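Local coordinates for galactose-binding like protein (Bacteroides thetaiotaomicron, PDB 7M1A) that is a SusE-like protein whose calcium-binding, galactose-binding-like domain probably binds carbohydrate and may take part in its breakdown, at residues A[17-22]-A[56-61]; A[43-48]-A[166-171]; A[84-89]-A[159-164]; A[91-96]-A[111-116]. All coordinates share one frame; numbering follows the deposited sequence.

How the contacts relate
Contacts 1, 2 and 4 are largely buried, whereas contact 3 is only partly so. The two sheets of the domain divide them: contacts 1, 3 and 4 reach the six-stranded sheet, and contact 2 lies at the edge of the four-stranded one. Contacts 3 and 4 share strand 88-96, which pairs with 160-161 in one and 110-116 in the other. Contact 2 touches contacts 1 and 3 through backbone hydrogen bonds, between His46 and both Val19 and Ser21, and between Cys169 and Met86. Contact 2 joins backbone pairing to threonine hydroxyl bonds, one of them beside the calcium ion, a cationic stack marks contact 3, and contact 4 separates a charged face from an apolar one.

Contact 1 of 4, residues A[17-22]-A[56-61]; sequences SRVDSY and AVFTFD. With EDO (1,2-ethanediol), chain D.
Ser17 and Val57 make the polar half of this contact. The backbone N of Ser17 gives a hydrogen bond of 2.8 Å to Val57 O, a fairly straight one with 162° at the hydrogen. The hydroxyl of the same serine works through solvent: a water lies 2.6 Å from Ser17 OG and accepts from Val57 N at 3.1 Å, so that both backbone polar atoms of Val57 are engaged by Ser17, one directly and one through the water. Ser17 OG is anti to the carbonyl carbon (chi1 -68°), and it also packs against Ala56, 3.5 Å from Ala56 CB.

The apolar part is smaller. Val19 CG1 comes 4.0 Å from Phe58 CB and equally near CG and CD2, meeting the root of the ring obliquely while the two side chains cross at about a right angle.

The segment 17-22 is loop following strand 9-11, laid against residues 56-58 of strand 56-66 in the six-stranded sheet. Arg18, on the other side of the loop, reaches Gly24 of the second subunit. The backbone of Val19 and Ser21 bonds to His46 of strand 45-46, while Phe58 is packed among Leu45, Ile156 and Phe170, between the two sheets.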
loop_
_atom_site.group_PDB
_atom_site.type_symbol
_atom_site.label_atom_id
_atom_site.label_comp_id
_atom_site.label_asym_id
_atom_site.label_seq_id
_atom_site.Cartn_x
_atom_site.Cartn_y
_atom_site.Cartn_z
ATOM N N SER A 17 8.117 2.486 -7.959
ATOM C CA SER A 17 9.133 1.839 -7.137
ATOM C C SER A 17 8.448 1.271 -5.884
ATOM O O SER A 17 7.636 1.936 -5.250
ATOM C CB SER A 17 10.148 2.872 -6.707
ATOM O OG SER A 17 10.890 3.313 -7.857
ATOM N N ARG A 18 8.866 0.068 -5.485
ATOM C CA ARG A 18 8.508 -0.409 -4.167
ATOM C C ARG A 18 9.283 0.402 -3.126
ATOM O O ARG A 18 10.412 0.864 -3.384
ATOM C CB ARG A 18 8.848 -1.895 -4.019
ATOM C CG ARG A 18 7.933 -2.700 -4.924
ATOM C CD ARG A 18 8.059 -4.167 -4.697
ATOM N NE ARG A 18 7.198 -4.932 -5.586
ATOM C CZ ARG A 18 6.093 -5.568 -5.280
ATOM N NH1 ARG A 18 5.507 -5.366 -4.107
ATOM N NH2 ARG A 18 5.542 -6.305 -6.205
ATOM N N VAL A 19 8.652 0.645 -1.965
ATOM C CA VAL A 19 9.271 1.554 -0.989
ATOM C C VAL A 19 9.434 0.873 0.375
ATOM O O VAL A 19 9.431 1.540 1.436
ATOM C CB VAL A 19 8.483 2.889 -0.845
ATOM C CG1 VAL A 19 8.416 3.665 -2.194
ATOM C CG2 VAL A 19 7.023 2.640 -0.378
ATOM N N ASP A 20 9.503 -0.469 0.365
ATOM C CA ASP A 20 9.412 -1.266 1.596
ATOM C C ASP A 20 10.734 -1.919 2.008
ATOM O O ASP A 20 10.711 -2.859 2.795
ATOM C CB ASP A 20 8.249 -2.270 1.500
ATOM C CG ASP A 20 6.901 -1.558 1.293
ATOM O OD1 ASP A 20 6.735 -0.349 1.440
ATOM O OD2 ASP A 20 5.962 -2.265 1.010
ATOM N N SER A 21 11.860 -1.343 1.567
ATOM C CA SER A 21 13.146 -1.858 2.022
ATOM C C SER A 21 13.346 -1.434 3.493
ATOM O O SER A 21 12.798 -0.452 3.971
ATOM C CB SER A 21 14.259 -1.378 1.112
ATOM O OG SER A 21 14.093 -1.887 -0.201
ATOM N N TYR A 22 14.170 -2.195 4.225
ATOM C CA TYR A 22 14.526 -1.843 5.605
ATOM C C TYR A 22 13.302 -1.729 6.501
ATOM O O TYR A 22 13.205 -0.817 7.351
ATOM C CB TYR A 22 15.407 -0.603 5.693
ATOM C CG TYR A 22 16.716 -0.861 5.024
ATOM C CD1 TYR A 22 17.735 -1.503 5.705
ATOM C CD2 TYR A 22 16.930 -0.443 3.726
ATOM C CE1 TYR A 22 18.947 -1.738 5.085
ATOM C CE2 TYR A 22 18.154 -0.643 3.107
ATOM C CZ TYR A 22 19.166 -1.307 3.780
ATOM O OH TYR A 22 20.354 -1.602 3.160
ATOM N N ALA A 56 13.311 7.160 -8.991
ATOM C CA ALA A 56 12.293 6.400 -8.272
ATOM C C ALA A 56 11.017 7.228 -8.292
ATOM O O ALA A 56 11.023 8.435 -8.152
ATOM C CB ALA A 56 12.672 6.177 -6.834
ATOM N N VAL A 57 9.872 6.529 -8.423
ATOM C CA VAL A 57 8.559 7.174 -8.455
ATOM C C VAL A 57 7.626 6.423 -7.500
ATOM O O VAL A 57 7.545 5.226 -7.591
ATOM C CB VAL A 57 7.992 7.242 -9.899
ATOM C CG1 VAL A 57 6.550 7.735 -9.930
ATOM C CG2 VAL A 57 8.897 7.994 -10.830
ATOM N N PHE A 58 6.839 7.162 -6.697
ATOM C CA PHE A 58 5.762 6.463 -5.988
ATOM C C PHE A 58 4.584 7.444 -5.885
ATOM O O PHE A 58 4.696 8.647 -6.171
ATOM C CB PHE A 58 6.256 5.940 -4.623
ATOM C CG PHE A 58 6.641 7.001 -3.644
ATOM C CD1 PHE A 58 5.715 7.665 -2.852
ATOM C CD2 PHE A 58 7.980 7.429 -3.595
ATOM C CE1 PHE A 58 6.074 8.691 -1.985
ATOM C CE2 PHE A 58 8.354 8.469 -2.741
ATOM C CZ PHE A 58 7.410 9.146 -1.964
ATOM N N THR A 59 3.411 6.860 -5.559
ATOM C CA THR A 59 2.139 7.525 -5.774
ATOM C C THR A 59 1.281 7.356 -4.514
ATOM O O THR A 59 1.215 6.265 -3.923
ATOM C CB THR A 59 1.432 6.849 -6.943
ATOM O OG1 THR A 59 2.273 6.803 -8.110
ATOM C CG2 THR A 59 0.151 7.555 -7.328
ATOM N N PHE A 60 0.456 8.370 -4.190
ATOM C CA PHE A 60 -0.483 8.258 -3.069
ATOM C C PHE A 60 -1.654 9.208 -3.263
ATOM O O PHE A 60 -1.661 10.011 -4.175
ATOM C CB PHE A 60 0.198 8.434 -1.708
ATOM C CG PHE A 60 0.903 9.733 -1.493
ATOM C CD1 PHE A 60 2.190 9.926 -1.987
ATOM C CD2 PHE A 60 0.321 10.802 -0.791
ATOM C CE1 PHE A 60 2.925 11.099 -1.697
ATOM C CE2 PHE A 60 1.040 12.005 -0.550
ATOM C CZ PHE A 60 2.323 12.136 -0.988
ATOM N N ASP A 61 -2.675 9.050 -2.431
ATOM C CA ASP A 61 -3.956 9.735 -2.502
ATOM C C ASP A 61 -4.039 10.542 -1.221
ATOM O O ASP A 61 -3.918 9.983 -0.101
ATOM C CB ASP A 61 -5.012 8.642 -2.583
ATOM C CG ASP A 61 -6.451 9.050 -2.696
ATOM O OD1 ASP A 61 -6.795 10.229 -2.514
ATOM O OD2 ASP A 61 -7.255 8.147 -3.066
HETATM C C1 EDO D . 12.598 2.498 6.271
HETATM O O1 EDO D . 12.453 1.849 7.522
HETATM C C2 EDO D . 13.470 3.615 6.554
HETATM O O2 EDO D . 14.786 3.111 6.618
HETATM O O HOH W 1 9.943 3.952 -10.137
#

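Contact 2 of 4, residues A[43-48]-A[166-171]; sequences VGLHTG and YNICFT. With CA (calcium ion), chain F; EDO (1,2-ethanediol), chain E.
Thr171 and Val43 meet next to the calcium ion: Thr171 OG1 donates to Val43 O at 2.7 Å and accepts from the backbone N of Ser35, while Thr171 O binds the calcium at 2.3 Å. Tyr28, Asn31, Arg33, Glu172 and a water complete the site. Leu45 and Phe170, each N donating to the other's O, pair strand 45-46, outermost in the four-stranded antiparallel sheet, with strand 169-176. Thr47 N gives its hydrogen to Ile168 O. Thr47 OG1 is gripped twice, accepting from Ile168 N at 2.9 Å and donating in plane to a lone pair of Asn167 OD1 at 2.8 Å; chi1 of 62° sets it between the backbone N and the carbonyl carbon. His46 ND1 accepts from Gly48 N, and NE2 donates to O1 of a 1,2-ethanediol, probably from the crystallisation liquor, at 2.7 Å, while Cys169 CB lies 3.6 Å from the ring centroid, over one face. Thr171 thus joins the sheet edge, through OG1, to the calcium site, through O.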
loop_
_atom_site.group_PDB
_atom_site.type_symbol
_atom_site.label_atom_id
_atom_site.label_comp_id
_atom_site.label_asym_id
_atom_site.label_seq_id
_atom_site.Cartn_x
_atom_site.Cartn_y
_atom_site.Cartn_z
ATOM N N VAL A 43 9.699 3.827 10.710
ATOM C CA VAL A 43 10.620 4.953 10.534
ATOM C C VAL A 43 10.400 5.759 9.265
ATOM O O VAL A 43 10.598 6.985 9.262
ATOM C CB VAL A 43 12.082 4.431 10.627
ATOM C CG1 VAL A 43 13.145 5.453 10.263
ATOM C CG2 VAL A 43 12.330 3.823 12.040
ATOM N N GLY A 44 10.048 5.084 8.176
ATOM C CA GLY A 44 9.909 5.841 6.945
ATOM C C GLY A 44 9.712 4.878 5.781
ATOM O O GLY A 44 9.316 3.703 5.974
ATOM N N LEU A 45 9.961 5.362 4.558
ATOM C CA LEU A 45 9.944 4.524 3.396
ATOM C C LEU A 45 11.345 4.480 2.820
ATOM O O LEU A 45 12.196 5.361 3.105
ATOM C CB LEU A 45 8.879 4.939 2.366
ATOM C CG LEU A 45 9.090 6.276 1.625
ATOM C CD1 LEU A 45 10.163 6.218 0.532
ATOM C CD2 LEU A 45 7.758 6.714 0.983
ATOM N N HIS A 46 11.596 3.418 2.051
ATOM C CA HIS A 46 12.941 3.245 1.520
ATOM C C HIS A 46 12.898 2.356 0.289
ATOM O O HIS A 46 12.367 1.251 0.364
ATOM C CB HIS A 46 13.807 2.577 2.620
ATOM C CG HIS A 46 15.266 2.707 2.391
ATOM N ND1 HIS A 46 15.907 2.394 1.166
ATOM C CD2 HIS A 46 16.226 3.090 3.274
ATOM C CE1 HIS A 46 17.211 2.631 1.359
ATOM N NE2 HIS A 46 17.407 3.057 2.619
ATOM N N THR A 47 13.410 2.823 -0.871
ATOM C CA THR A 47 13.359 2.007 -2.088
ATOM C C THR A 47 14.514 1.027 -2.224
ATOM O O THR A 47 14.526 0.282 -3.214
ATOM C CB THR A 47 13.383 2.911 -3.331
ATOM O OG1 THR A 47 14.589 3.678 -3.397
ATOM C CG2 THR A 47 12.213 3.885 -3.356
ATOM N N GLY A 48 15.444 1.007 -1.231
ATOM C CA GLY A 48 16.581 0.097 -1.323
ATOM C C GLY A 48 17.807 0.787 -1.931
ATOM O O GLY A 48 17.919 2.021 -2.000
ATOM N N TYR A 166 19.201 7.012 -7.873
ATOM C CA TYR A 166 17.775 7.291 -8.059
ATOM C C TYR A 166 16.933 6.817 -6.854
ATOM O O TYR A 166 15.742 7.109 -6.838
ATOM C CB TYR A 166 17.236 6.604 -9.325
ATOM C CG TYR A 166 17.732 7.166 -10.623
ATOM C CD1 TYR A 166 17.746 8.529 -10.884
ATOM C CD2 TYR A 166 18.359 6.333 -11.544
ATOM C CE1 TYR A 166 18.210 9.053 -12.111
ATOM C CE2 TYR A 166 18.846 6.836 -12.748
ATOM C CZ TYR A 166 18.801 8.200 -13.018
ATOM O OH TYR A 166 19.250 8.697 -14.214
ATOM N N ASN A 167 17.534 6.084 -5.880
ATOM C CA ASN A 167 16.794 5.608 -4.719
ATOM C C ASN A 167 16.300 6.769 -3.868
ATOM O O ASN A 167 16.821 7.864 -3.913
ATOM C CB ASN A 167 17.639 4.561 -3.975
ATOM C CG ASN A 167 17.691 3.281 -4.774
ATOM O OD1 ASN A 167 16.665 2.580 -4.895
ATOM N ND2 ASN A 167 18.854 2.933 -5.304
ATOM N N ILE A 168 15.341 6.463 -3.001
ATOM C CA ILE A 168 14.913 7.464 -2.041
ATOM C C ILE A 168 14.533 6.811 -0.707
ATOM O O ILE A 168 13.888 5.758 -0.656
ATOM C CB ILE A 168 13.749 8.346 -2.597
ATOM C CG1 ILE A 168 13.357 9.484 -1.645
ATOM C CG2 ILE A 168 12.547 7.464 -2.971
ATOM C CD1 ILE A 168 12.405 10.482 -2.242
ATOM N N CYS A 169 14.874 7.483 0.415
ATOM C CA CYS A 169 14.323 7.131 1.720
ATOM C C CYS A 169 14.085 8.466 2.471
ATOM O O CYS A 169 14.849 9.421 2.328
ATOM C CB CYS A 169 15.286 6.224 2.499
ATOM S SG CYS A 169 16.921 6.898 2.886
ATOM N N PHE A 170 13.086 8.488 3.343
ATOM C CA PHE A 170 12.797 9.645 4.176
ATOM C C PHE A 170 11.767 9.241 5.236
ATOM O O PHE A 170 11.208 8.113 5.139
ATOM C CB PHE A 170 12.363 10.905 3.415
ATOM C CG PHE A 170 11.038 10.796 2.736
ATOM C CD1 PHE A 170 10.930 10.092 1.510
ATOM C CD2 PHE A 170 9.909 11.397 3.249
ATOM C CE1 PHE A 170 9.711 10.018 0.827
ATOM C CE2 PHE A 170 8.674 11.309 2.560
ATOM C CZ PHE A 170 8.600 10.595 1.378
ATOM N N THR A 171 11.518 10.121 6.247
ATOM C CA THR A 171 10.699 9.734 7.386
ATOM C C THR A 171 9.282 10.333 7.361
ATOM O O THR A 171 8.372 9.678 7.967
ATOM C CB THR A 171 11.376 10.037 8.731
ATOM O OG1 THR A 171 10.528 9.589 9.795
ATOM C CG2 THR A 171 11.633 11.522 8.972
HETATM CA CA CA F . 6.915 9.351 9.716
HETATM C C1 EDO E . 21.058 2.264 2.674
HETATM O O1 EDO E . 20.064 3.093 3.219
HETATM C C2 EDO E . 22.213 2.085 3.636
HETATM O O2 EDO E . 21.553 1.899 4.829
HETATM O O HOH W 2 8.119 7.884 11.101
HETATM O O HOH W 3 16.562 -0.185 -4.996
#

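Contact 3 of 4, residues A[84-89]-A[159-164]; sequences NDMSPR and LKNWSN. With EDO (1,2-ethanediol), chain E.
Arg89 lays its guanidinium flat on the indole of Trp162, a cation-pi stack with the planes only 9° apart and the centres separated by 4.2 Å. Trp162 CZ3 sits over the centre of the guanidinium, while Arg89 CD stands 3.6 Å from the centroid of the six-membered ring, almost exactly on its normal. The arginine chain is extended from CG to NE, which carries it across the indole at about a right angle. In the guanidinium plane, NH1 donates to a water that in turn donates to Asn161 O. The indole N-H has its own partner outside, Asn117 OD1.

Two turns face each other here. A type II' turn runs from Asn84 to Ser87 and a type I turn from Asn161 to Asn164, where Asn161 OD1 accepts from Ser163 N in an Asx turn. They meet where strand 88-96 pairs with 160-161 in the six-stranded sheet, Pro88 opposite Asn161, flanked by the bonds from Trp162 N to Ser87 O and from Arg89 N to Lys160 O, both 2.9 Å. An alanine in place of Trp162 would probably leave the guanidinium without its flat support and freer to turn, and Asn117 without its indole donor. Ser163 OG ties the turns together, donating to Asp85 O at 2.7 Å from above the carbonyl plane. Beside it, selenomethionine Met86 brings CE to 3.7 Å from Ser163 OG.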
loop_
_atom_site.group_PDB
_atom_site.type_symbol
_atom_site.label_atom_id
_atom_site.label_comp_id
_atom_site.label_asym_id
_atom_site.label_seq_id
_atom_site.Cartn_x
_atom_site.Cartn_y
_atom_site.Cartn_z
ATOM N N ASN A 84 22.962 12.497 3.108
ATOM C CA ASN A 84 23.785 11.301 2.960
ATOM C C ASN A 84 22.821 10.160 2.601
ATOM O O ASN A 84 21.593 10.310 2.559
ATOM C CB ASN A 84 24.539 11.052 4.288
ATOM C CG ASN A 84 25.884 10.365 4.081
ATOM O OD1 ASN A 84 26.059 9.610 3.121
ATOM N ND2 ASN A 84 26.839 10.652 4.964
ATOM N N ASP A 85 23.367 8.961 2.402
ATOM C CA ASP A 85 22.574 7.751 2.249
ATOM C C ASP A 85 21.648 7.946 1.021
ATOM O O ASP A 85 22.055 8.580 0.036
ATOM C CB ASP A 85 21.894 7.366 3.581
ATOM C CG ASP A 85 21.523 5.888 3.622
ATOM O OD1 ASP A 85 20.413 5.491 3.154
ATOM O OD2 ASP A 85 22.351 5.110 4.074
HETATM N N MSE A 86 20.424 7.398 1.075
HETATM C CA MSE A 86 19.519 7.511 -0.057
HETATM C C MSE A 86 18.551 8.688 0.163
HETATM O O MSE A 86 17.481 8.765 -0.475
HETATM C CB MSE A 86 18.748 6.227 -0.354
HETATM C CG MSE A 86 19.612 4.988 -0.450
HETATM SE SE MSE A 86 21.084 5.096 -1.733
HETATM C CE MSE A 86 22.549 4.654 -0.519
ATOM N N SER A 87 18.878 9.610 1.066
ATOM C CA SER A 87 18.035 10.766 1.297
ATOM C C SER A 87 17.943 11.596 0.021
ATOM O O SER A 87 18.918 11.786 -0.729
ATOM C CB SER A 87 18.623 11.588 2.393
ATOM O OG SER A 87 18.654 10.833 3.613
ATOM N N PRO A 88 16.762 12.163 -0.287
ATOM C CA PRO A 88 16.615 12.860 -1.590
ATOM C C PRO A 88 17.395 14.175 -1.600
ATOM O O PRO A 88 17.503 14.905 -0.589
ATOM C CB PRO A 88 15.078 13.080 -1.654
ATOM C CG PRO A 88 14.661 13.161 -0.190
ATOM C CD PRO A 88 15.526 12.144 0.531
ATOM N N ARG A 89 17.955 14.475 -2.789
ATOM C CA ARG A 89 18.659 15.761 -2.970
ATOM C C ARG A 89 17.929 16.609 -4.012
ATOM O O ARG A 89 17.645 17.779 -3.760
ATOM C CB ARG A 89 20.124 15.529 -3.367
ATOM C CG ARG A 89 20.882 16.829 -3.563
ATOM C CD ARG A 89 22.364 16.557 -3.798
ATOM N NE ARG A 89 23.108 17.818 -3.898
ATOM C CZ ARG A 89 24.415 17.880 -4.141
ATOM N NH1 ARG A 89 25.084 16.753 -4.363
ATOM N NH2 ARG A 89 25.048 19.046 -4.081
ATOM N N LEU A 159 14.916 12.535 -8.517
ATOM C CA LEU A 159 15.872 12.678 -9.612
ATOM C C LEU A 159 17.291 12.308 -9.185
ATOM O O LEU A 159 18.057 11.774 -9.983
ATOM C CB LEU A 159 15.904 14.108 -10.113
ATOM C CG LEU A 159 14.582 14.697 -10.570
ATOM C CD1 LEU A 159 14.728 16.205 -10.861
ATOM C CD2 LEU A 159 14.075 13.990 -11.821
ATOM N N LYS A 160 17.665 12.610 -7.931
ATOM C CA LYS A 160 19.003 12.311 -7.436
ATOM C C LYS A 160 18.976 12.332 -5.932
ATOM O O LYS A 160 18.381 13.276 -5.357
ATOM C CB LYS A 160 20.047 13.313 -8.000
ATOM C CG LYS A 160 21.531 13.005 -7.767
ATOM C CD LYS A 160 22.426 14.165 -8.262
ATOM C CE LYS A 160 22.697 14.100 -9.760
ATOM N NZ LYS A 160 22.851 12.700 -10.249
ATOM N N ASN A 161 19.615 11.334 -5.327
ATOM C CA ASN A 161 19.761 11.376 -3.884
ATOM C C ASN A 161 21.187 11.768 -3.493
ATOM O O ASN A 161 22.016 12.078 -4.335
ATOM C CB ASN A 161 19.388 10.045 -3.210
ATOM C CG ASN A 161 20.214 8.873 -3.690
ATOM O OD1 ASN A 161 21.433 9.017 -3.971
ATOM N ND2 ASN A 161 19.608 7.706 -3.819
ATOM N N TRP A 162 21.469 11.779 -2.193
ATOM C CA TRP A 162 22.784 12.255 -1.725
ATOM C C TRP A 162 23.915 11.270 -2.008
ATOM O O TRP A 162 25.071 11.626 -1.744
ATOM C CB TRP A 162 22.687 12.611 -0.223
ATOM C CG TRP A 162 22.129 13.982 0.008
ATOM C CD1 TRP A 162 20.819 14.351 0.298
ATOM C CD2 TRP A 162 22.862 15.202 -0.206
ATOM N NE1 TRP A 162 20.723 15.726 0.328
ATOM C CE2 TRP A 162 21.968 16.263 0.018
ATOM C CE3 TRP A 162 24.198 15.485 -0.588
ATOM C CZ2 TRP A 162 22.366 17.601 -0.088
ATOM C CZ3 TRP A 162 24.594 16.809 -0.703
ATOM C CH2 TRP A 162 23.678 17.854 -0.459
ATOM N N SER A 163 23.609 10.039 -2.465
ATOM C CA SER A 163 24.615 9.081 -2.940
ATOM C C SER A 163 24.638 9.057 -4.480
ATOM O O SER A 163 25.279 8.183 -5.056
ATOM C CB SER A 163 24.278 7.700 -2.342
ATOM O OG SER A 163 24.431 7.775 -0.926
ATOM N N ASN A 164 24.049 10.066 -5.118
ATOM C CA ASN A 164 24.165 10.215 -6.571
ATOM C C ASN A 164 23.454 9.082 -7.340
ATOM O O ASN A 164 23.811 8.760 -8.488
ATOM C CB ASN A 164 25.619 10.373 -7.056
ATOM C CG ASN A 164 25.672 10.961 -8.451
ATOM O OD1 ASN A 164 24.837 11.797 -8.804
ATOM N ND2 ASN A 164 26.664 10.568 -9.240
HETATM C C1 EDO E . 21.058 2.264 2.674
HETATM O O1 EDO E . 20.064 3.093 3.219
HETATM C C2 EDO E . 22.213 2.085 3.636
HETATM O O2 EDO E . 21.553 1.899 4.829
HETATM O O HOH W 4 24.317 13.885 -4.727
#

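Contact 4 of 4, residues A[91-96]-A[111-116]; sequences YEVWGC and KLLDME
Tyr91 and Val93 pair with Met115 and Leu113 across antiparallel strands whose axes run at 164°, until a classic bulge places both Leu112 and Leu113 opposite Val93, where Val93 O accepts from both their N atoms, at 2.7 Å from Leu112 and 3.1 Å from Leu113. On one face, Met115 CB, of a selenomethionine, sits over the centre of the Tyr91 ring, 3.4 Å from its centroid. The Tyr91 hydroxyl reaches beyond the pair to bond Asp140 OD2. Val93 and Leu113 lie side by side, CB to CB at 4.1 Å.

These strands, 88-96 and 110-116, are neighbours in the six-stranded sheet of this galactose-binding-like domain, and their apolar face packs on Phe71 and Ala142 of the four-stranded sheet.

The other face carries Trp94 and a charged cluster. Lys111 CB lies over the centre of the six-membered ring of Trp94, 3.6 Å away, and the indole NE1 donates in its own ring plane to Glu92 OE1 at 2.9 Å. Beyond the bend at chi3, Lys111 NZ forms a salt bridge with Asp114 OD1 at 2.9 Å and a long one with Glu92 OE2. A leucine in place of Trp94 would probably leave Glu92 OE1 without its indole donor and the aliphatic part of Lys111 without its flat ring. One water donates to both Glu92 OE2 and Asp114 OD1, which probably eases the closeness of the two carboxylates.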
loop_
_atom_site.group_PDB
_atom_site.type_symbol
_atom_site.label_atom_id
_atom_site.label_comp_id
_atom_site.label_asym_id
_atom_site.label_seq_id
_atom_site.Cartn_x
_atom_site.Cartn_y
_atom_site.Cartn_z
ATOM N N TYR A 91 14.359 16.449 -6.283
ATOM C CA TYR A 91 13.157 15.627 -6.404
ATOM C C TYR A 91 11.999 16.523 -6.789
ATOM O O TYR A 91 12.136 17.740 -6.787
ATOM C CB TYR A 91 12.867 14.850 -5.091
ATOM C CG TYR A 91 12.685 15.667 -3.828
ATOM C CD1 TYR A 91 13.773 16.210 -3.129
ATOM C CD2 TYR A 91 11.404 15.860 -3.319
ATOM C CE1 TYR A 91 13.560 16.898 -1.936
ATOM C CE2 TYR A 91 11.204 16.546 -2.121
ATOM C CZ TYR A 91 12.285 17.065 -1.422
ATOM O OH TYR A 91 12.087 17.738 -0.242
ATOM N N GLU A 92 10.904 15.879 -7.211
ATOM C CA GLU A 92 9.785 16.653 -7.707
ATOM C C GLU A 92 8.485 16.168 -7.067
ATOM O O GLU A 92 8.354 14.971 -6.759
ATOM C CB GLU A 92 9.609 16.511 -9.225
ATOM C CG GLU A 92 10.784 17.089 -10.001
ATOM C CD GLU A 92 10.811 16.708 -11.464
ATOM O OE1 GLU A 92 10.025 15.854 -11.905
ATOM O OE2 GLU A 92 11.536 17.378 -12.157
ATOM N N VAL A 93 7.514 17.076 -6.879
ATOM C CA VAL A 93 6.174 16.706 -6.425
ATOM C C VAL A 93 5.212 16.969 -7.554
ATOM O O VAL A 93 5.204 18.099 -8.078
ATOM C CB VAL A 93 5.757 17.480 -5.131
ATOM C CG1 VAL A 93 4.432 16.964 -4.596
ATOM C CG2 VAL A 93 6.870 17.399 -4.107
ATOM N N TRP A 94 4.376 15.983 -7.900
ATOM C CA TRP A 94 3.438 16.074 -9.027
ATOM C C TRP A 94 2.044 15.758 -8.474
ATOM O O TRP A 94 1.874 15.084 -7.434
ATOM C CB TRP A 94 3.738 15.070 -10.169
ATOM C CG TRP A 94 5.016 15.291 -10.885
ATOM C CD1 TRP A 94 6.301 15.293 -10.359
ATOM C CD2 TRP A 94 5.156 15.608 -12.277
ATOM N NE1 TRP A 94 7.244 15.424 -11.418
ATOM C CE2 TRP A 94 6.539 15.674 -12.580
ATOM C CE3 TRP A 94 4.200 15.888 -13.266
ATOM C CZ2 TRP A 94 6.962 15.979 -13.893
ATOM C CZ3 TRP A 94 4.619 16.117 -14.584
ATOM C CH2 TRP A 94 5.992 16.148 -14.872
ATOM N N GLY A 95 0.987 16.256 -9.144
ATOM C CA GLY A 95 -0.357 16.001 -8.681
ATOM C C GLY A 95 -1.358 15.902 -9.822
ATOM O O GLY A 95 -1.044 16.204 -11.012
ATOM N N CYS A 96 -2.514 15.275 -9.522
ATOM C CA CYS A 96 -3.650 15.342 -10.440
ATOM C C CYS A 96 -4.936 15.309 -9.631
ATOM O O CYS A 96 -4.937 15.067 -8.445
ATOM C CB CYS A 96 -3.614 14.261 -11.527
ATOM S SG CYS A 96 -3.700 12.558 -10.888
ATOM N N LYS A 111 3.299 18.992 -12.709
ATOM C CA LYS A 111 4.420 19.141 -11.774
ATOM C C LYS A 111 4.143 20.361 -10.884
ATOM O O LYS A 111 3.920 21.453 -11.377
ATOM C CB LYS A 111 5.769 19.315 -12.485
ATOM C CG LYS A 111 6.943 19.378 -11.482
ATOM C CD LYS A 111 8.314 19.315 -12.152
ATOM C CE LYS A 111 8.577 20.507 -13.047
ATOM N NZ LYS A 111 9.959 20.447 -13.526
ATOM N N LEU A 112 4.076 20.110 -9.575
ATOM C CA LEU A 112 3.662 21.109 -8.576
ATOM C C LEU A 112 4.901 21.834 -8.055
ATOM O O LEU A 112 4.880 23.067 -7.841
ATOM C CB LEU A 112 2.889 20.439 -7.460
ATOM C CG LEU A 112 1.558 19.790 -7.909
ATOM C CD1 LEU A 112 1.178 18.969 -6.648
ATOM C CD2 LEU A 112 0.504 20.868 -8.103
ATOM N N LEU A 113 5.987 21.072 -7.809
ATOM C CA LEU A 113 7.167 21.618 -7.143
ATOM C C LEU A 113 8.438 20.948 -7.665
ATOM O O LEU A 113 8.479 19.722 -7.794
ATOM C CB LEU A 113 7.186 21.305 -5.619
ATOM C CG LEU A 113 6.057 21.989 -4.811
ATOM C CD1 LEU A 113 5.914 21.352 -3.435
ATOM C CD2 LEU A 113 6.214 23.507 -4.730
ATOM N N ASP A 114 9.464 21.807 -7.863
ATOM C CA ASP A 114 10.838 21.339 -8.076
ATOM C C ASP A 114 11.557 21.542 -6.743
ATOM O O ASP A 114 11.630 22.679 -6.252
ATOM C CB ASP A 114 11.594 22.267 -9.026
ATOM C CG ASP A 114 11.061 22.205 -10.428
ATOM O OD1 ASP A 114 11.129 21.129 -10.982
ATOM O OD2 ASP A 114 10.459 23.207 -10.902
HETATM N N MSE A 115 11.999 20.466 -6.095
HETATM C CA MSE A 115 12.617 20.550 -4.771
HETATM C C MSE A 115 14.103 20.281 -4.885
HETATM O O MSE A 115 14.561 19.372 -5.578
HETATM C CB MSE A 115 12.000 19.526 -3.780
HETATM C CG MSE A 115 10.509 19.675 -3.660
HETATM SE SE MSE A 115 9.950 21.364 -2.781
HETATM C CE MSE A 115 10.697 20.984 -1.007
ATOM N N GLU A 116 14.854 21.047 -4.089
ATOM C CA GLU A 116 16.249 20.740 -3.853
ATOM C C GLU A 116 16.526 20.800 -2.350
ATOM O O GLU A 116 16.226 21.793 -1.704
ATOM C CB GLU A 116 17.206 21.690 -4.595
ATOM C CG GLU A 116 18.677 21.354 -4.248
ATOM C CD GLU A 116 19.740 22.179 -4.923
ATOM O OE1 GLU A 116 19.359 23.042 -5.718
ATOM O OE2 GLU A 116 20.945 21.923 -4.660
HETATM O O HOH W 5 13.098 19.407 -10.939
#